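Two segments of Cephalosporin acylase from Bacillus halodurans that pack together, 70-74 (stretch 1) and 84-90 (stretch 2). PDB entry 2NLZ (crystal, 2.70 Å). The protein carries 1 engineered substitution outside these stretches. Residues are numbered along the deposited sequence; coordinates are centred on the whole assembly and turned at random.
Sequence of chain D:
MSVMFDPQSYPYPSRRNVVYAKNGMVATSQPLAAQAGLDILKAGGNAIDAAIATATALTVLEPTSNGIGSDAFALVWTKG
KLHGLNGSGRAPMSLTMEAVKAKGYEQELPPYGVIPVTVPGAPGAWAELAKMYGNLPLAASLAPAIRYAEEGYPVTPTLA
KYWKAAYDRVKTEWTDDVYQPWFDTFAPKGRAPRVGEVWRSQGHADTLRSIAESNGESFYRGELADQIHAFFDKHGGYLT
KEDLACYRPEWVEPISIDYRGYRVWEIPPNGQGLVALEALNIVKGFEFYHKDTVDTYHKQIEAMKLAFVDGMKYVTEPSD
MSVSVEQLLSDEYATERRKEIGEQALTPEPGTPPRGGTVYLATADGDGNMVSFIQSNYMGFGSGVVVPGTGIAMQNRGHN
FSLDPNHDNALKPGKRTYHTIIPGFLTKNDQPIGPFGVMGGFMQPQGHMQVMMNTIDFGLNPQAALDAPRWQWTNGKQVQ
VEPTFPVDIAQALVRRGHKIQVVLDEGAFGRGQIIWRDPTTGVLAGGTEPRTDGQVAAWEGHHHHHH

Stretch 1, residues 70-74: SDAFA
Stretch 2 84-90: GLNGSGR

Two neighbouring strands of one chain, 71-74 and 84-87, run antiparallel, their N-to-C directions 173° apart and their axes 5.0 Å apart at closest approach. The register pairs Ala72 with Gly87, Phe73 with Asn86 and Ala74 with Leu85, at CA-CA distances of 4.8, 5.3 and 5.0 Å; Asp71 lies opposite Ser88, CA to CA 5.2 Å, where the second stretch has left its strand. Stretch 1 is well extended, with phi/psi from -109/170 at Asp71 to -149/140 at Ala74. Stretch 2 starts extended, at -119/125 for Gly84 and -109/121 for Leu85, then contracts through Asn86 (-99/90) to Gly87 (-91/34) before Ser88 opens again at -92/125.

The bonding is tightest at Ala74 and Leu85: Leu85 N donates to Ala74 O at 2.8 Å, nearly straight at 173°, and Ala74 N returns a bond to Leu85 O at 3.1 Å. At the next hydrogen-bonded pair Ala72 N donates to Gly87 O at 3.2 Å. CA-H...O contacts supplement the ladder, from Phe73 CA to Leu85 O at 3.5 Å and from Gly84 CA to Ala74 O at 3.4 Å.

Gly87 is where the backbone geometry restricts side-chain size. An ideal CB there would sit 2.9 Å from Ala72 O, a clash, so the absent side chain lets the bent strand stay close. On the same face, Ala74 and Leu85 make a small apolar pair, CB to CB 4.2 Å; chi1 t and chi2 p leave Leu85 CD2 5.0 Å and CD1 6.5 Å from Ala74 CB, so the close contact runs through the CB atoms.

The other face carries Phe73 and Asn86. Chi1 m (-80°) brings the end of the Phe73 side chain nearer stretch 2, and chi2 of -95° sets the ring's tilt: CE1 reaches Asn86 OD1 at 3.4 Å and CZ reaches Ser88 CB at 3.5 Å, both oblique to the ring. Asn86, chi1 t with chi2 -37°, places OD1 to accept from Ser88 N at 3.0 Å, so the amide braces the backbone just past the bend while the same oxygen lies against the Phe73 ring. Its ND2 is hydrogen-bonded elsewhere in the structure. The backbone of Ser88 brings its CB to the ring; chi1 t sets its OG 3.9 Å from Asp71 OD1.

Asp71 closes the end of the contact. Its CA-to-CB bond points toward stretch 2, bringing CB within 3.0 Å of Gly87 O, a tight approach. With chi1 p (42°) and chi2 -150°, OD1 receives a weak hydrogen bond from Gly89 N at 3.4 Å, a weak link between the carboxylate and the loop after the strand; both carboxylate oxygens also bond elsewhere in the structure.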

ATOM      1  N   SER D  70      30.664   0.099 -28.537  1.00 36.16           N
ATOM      2  CA  SER D  70      30.711  -0.305 -27.129  1.00 39.85           C
ATOM      3  C   SER D  70      31.843  -1.274 -26.881  1.00 38.68           C
ATOM      4  O   SER D  70      32.442  -1.781 -27.825  1.00 46.36           O
ATOM      5  CB  SER D  70      29.400  -0.992 -26.740  1.00 34.84           C
ATOM      6  OG  SER D  70      28.326  -0.068 -26.670  1.00 51.64           O
ATOM      7  N   ASP D  71      32.148  -1.532 -25.616  1.00 29.94           N
ATOM      8  CA  ASP D  71      32.780  -2.817 -25.300  1.00 39.93           C
ATOM      9  C   ASP D  71      31.809  -3.733 -24.556  1.00 33.62           C
ATOM     10  O   ASP D  71      30.724  -3.290 -24.176  1.00 27.03           O
ATOM     11  CB  ASP D  71      34.194  -2.727 -24.671  1.00 43.70           C
ATOM     12  CG  ASP D  71      34.333  -1.654 -23.639  1.00 43.91           C
ATOM     13  OD1 ASP D  71      35.458  -1.134 -23.524  1.00 22.20           O
ATOM     14  OD2 ASP D  71      33.348  -1.333 -22.947  1.00 68.16           O
ATOM     15  N   ALA D  72      32.187  -5.003 -24.396  1.00 25.75           N
ATOM     16  CA  ALA D  72      31.284  -6.032 -23.873  1.00 20.94           C
ATOM     17  C   ALA D  72      31.953  -6.978 -22.879  1.00 24.35           C
ATOM     18  O   ALA D  72      33.171  -7.019 -22.781  1.00 35.22           O
ATOM     19  CB  ALA D  72      30.691  -6.828 -25.024  1.00 15.23           C
ATOM     20  N   PHE D  73      31.144  -7.735 -22.145  1.00 21.43           N
ATOM     21  CA  PHE D  73      31.638  -8.775 -21.232  1.00 20.77           C
ATOM     22  C   PHE D  73      30.673  -9.957 -21.235  1.00 22.99           C
ATOM     23  O   PHE D  73      29.457  -9.780 -21.429  1.00 24.96           O
ATOM     24  CB  PHE D  73      31.755  -8.245 -19.802  1.00 13.91           C
ATOM     25  CG  PHE D  73      32.992  -7.425 -19.537  1.00 19.82           C
ATOM     26  CD1 PHE D  73      34.122  -8.009 -19.001  1.00 22.29           C
ATOM     27  CD2 PHE D  73      33.006  -6.050 -19.778  1.00 25.98           C
ATOM     28  CE1 PHE D  73      35.248  -7.244 -18.727  1.00 21.90           C
ATOM     29  CE2 PHE D  73      34.134  -5.275 -19.517  1.00 10.76           C
ATOM     30  CZ  PHE D  73      35.254  -5.875 -18.988  1.00 25.85           C
ATOM     31  N   ALA D  74      31.200 -11.161 -21.003  1.00 20.27           N
ATOM     32  CA  ALA D  74      30.345 -12.356 -20.971  1.00 18.35           C
ATOM     33  C   ALA D  74      30.828 -13.448 -20.038  1.00 21.26           C
ATOM     34  O   ALA D  74      32.029 -13.697 -19.922  1.00 27.33           O
ATOM     35  CB  ALA D  74      30.136 -12.923 -22.371  1.00 18.50           C
ATOM     36  N   GLY D  84      34.889 -17.015 -19.243  1.00 28.96           N
ATOM     37  CA  GLY D  84      34.757 -15.563 -19.120  1.00 29.12           C
ATOM     38  C   GLY D  84      35.385 -14.797 -20.268  1.00 34.63           C
ATOM     39  O   GLY D  84      36.564 -14.981 -20.568  1.00 37.36           O
ATOM     40  N   LEU D  85      34.606 -13.934 -20.917  1.00 25.15           N
ATOM     41  CA  LEU D  85      35.126 -13.160 -22.046  1.00 25.32           C
ATOM     42  C   LEU D  85      35.287 -11.690 -21.694  1.00 25.55           C
ATOM     43  O   LEU D  85      34.322 -11.018 -21.333  1.00 27.40           O
ATOM     44  CB  LEU D  85      34.236 -13.312 -23.289  1.00 27.39           C
ATOM     45  CG  LEU D  85      34.791 -12.720 -24.595  1.00 28.62           C
ATOM     46  CD1 LEU D  85      36.156 -13.313 -24.923  1.00 40.60           C
ATOM     47  CD2 LEU D  85      33.836 -12.918 -25.768  1.00 25.59           C
ATOM     48  N   ASN D  86      36.517 -11.206 -21.803  1.00 27.06           N
ATOM     49  CA  ASN D  86      36.814  -9.809 -21.532  1.00 28.44           C
ATOM     50  C   ASN D  86      36.878  -9.044 -22.832  1.00 27.23           C
ATOM     51  O   ASN D  86      37.939  -8.917 -23.437  1.00 29.13           O
ATOM     52  CB  ASN D  86      38.132  -9.649 -20.761  1.00 30.03           C
ATOM     53  CG  ASN D  86      38.314  -8.252 -20.188  1.00 32.01           C
ATOM     54  OD1 ASN D  86      37.932  -7.265 -20.810  1.00 19.00           O
ATOM     55  ND2 ASN D  86      38.895  -8.166 -18.985  1.00 26.84           N
ATOM     56  N   GLY D  87      35.739  -8.521 -23.257  1.00 19.48           N
ATOM     57  CA  GLY D  87      35.711  -7.736 -24.465  1.00 24.89           C
ATOM     58  C   GLY D  87      35.920  -6.262 -24.213  1.00 28.48           C
ATOM     59  O   GLY D  87      35.345  -5.438 -24.909  1.00 29.31           O
ATOM     60  N   SER D  88      36.733  -5.926 -23.214  1.00 37.34           N
ATOM     61  CA  SER D  88      37.027  -4.533 -22.895  1.00 38.47           C
ATOM     62  C   SER D  88      38.263  -4.083 -23.640  1.00 41.12           C
ATOM     63  O   SER D  88      39.321  -4.699 -23.529  1.00 46.63           O
ATOM     64  CB  SER D  88      37.248  -4.362 -21.399  1.00 34.30           C
ATOM     65  OG  SER D  88      37.751  -3.080 -21.094  1.00 56.72           O
ATOM     66  N   GLY D  89      38.128  -3.004 -24.397  1.00 40.82           N
ATOM     67  CA  GLY D  89      39.248  -2.477 -25.154  1.00 38.55           C
ATOM     68  C   GLY D  89      40.142  -1.567 -24.342  1.00 40.22           C
ATOM     69  O   GLY D  89      39.709  -0.971 -23.355  1.00 38.02           O
ATOM     70  N   ARG D  90      41.398  -1.456 -24.761  1.00 40.08           N
ATOM     71  CA  ARG D  90      42.362  -0.641 -24.035  1.00 43.22           C
ATOM     72  C   ARG D  90      42.414   0.799 -24.558  1.00 35.45           C
ATOM     73  O   ARG D  90      41.821   1.110 -25.595  1.00 35.19           O
ATOM     74  CB  ARG D  90      43.744  -1.317 -24.009  1.00 42.01           C
ATOM     75  CG  ARG D  90      44.262  -1.844 -25.356  1.00 62.00           C
ATOM     76  CD  ARG D  90      44.941  -3.209 -25.207  1.00 65.92           C
ATOM     77  NE  ARG D  90      45.522  -3.416 -23.883  1.00 60.99           N
ATOM     78  CZ  ARG D  90      45.683  -4.598 -23.286  1.00 55.22           C
ATOM     79  NH1 ARG D  90      46.216  -4.652 -22.074  1.00 38.66           N
ATOM     80  NH2 ARG D  90      45.306  -5.727 -23.875  1.00 62.93           N
TER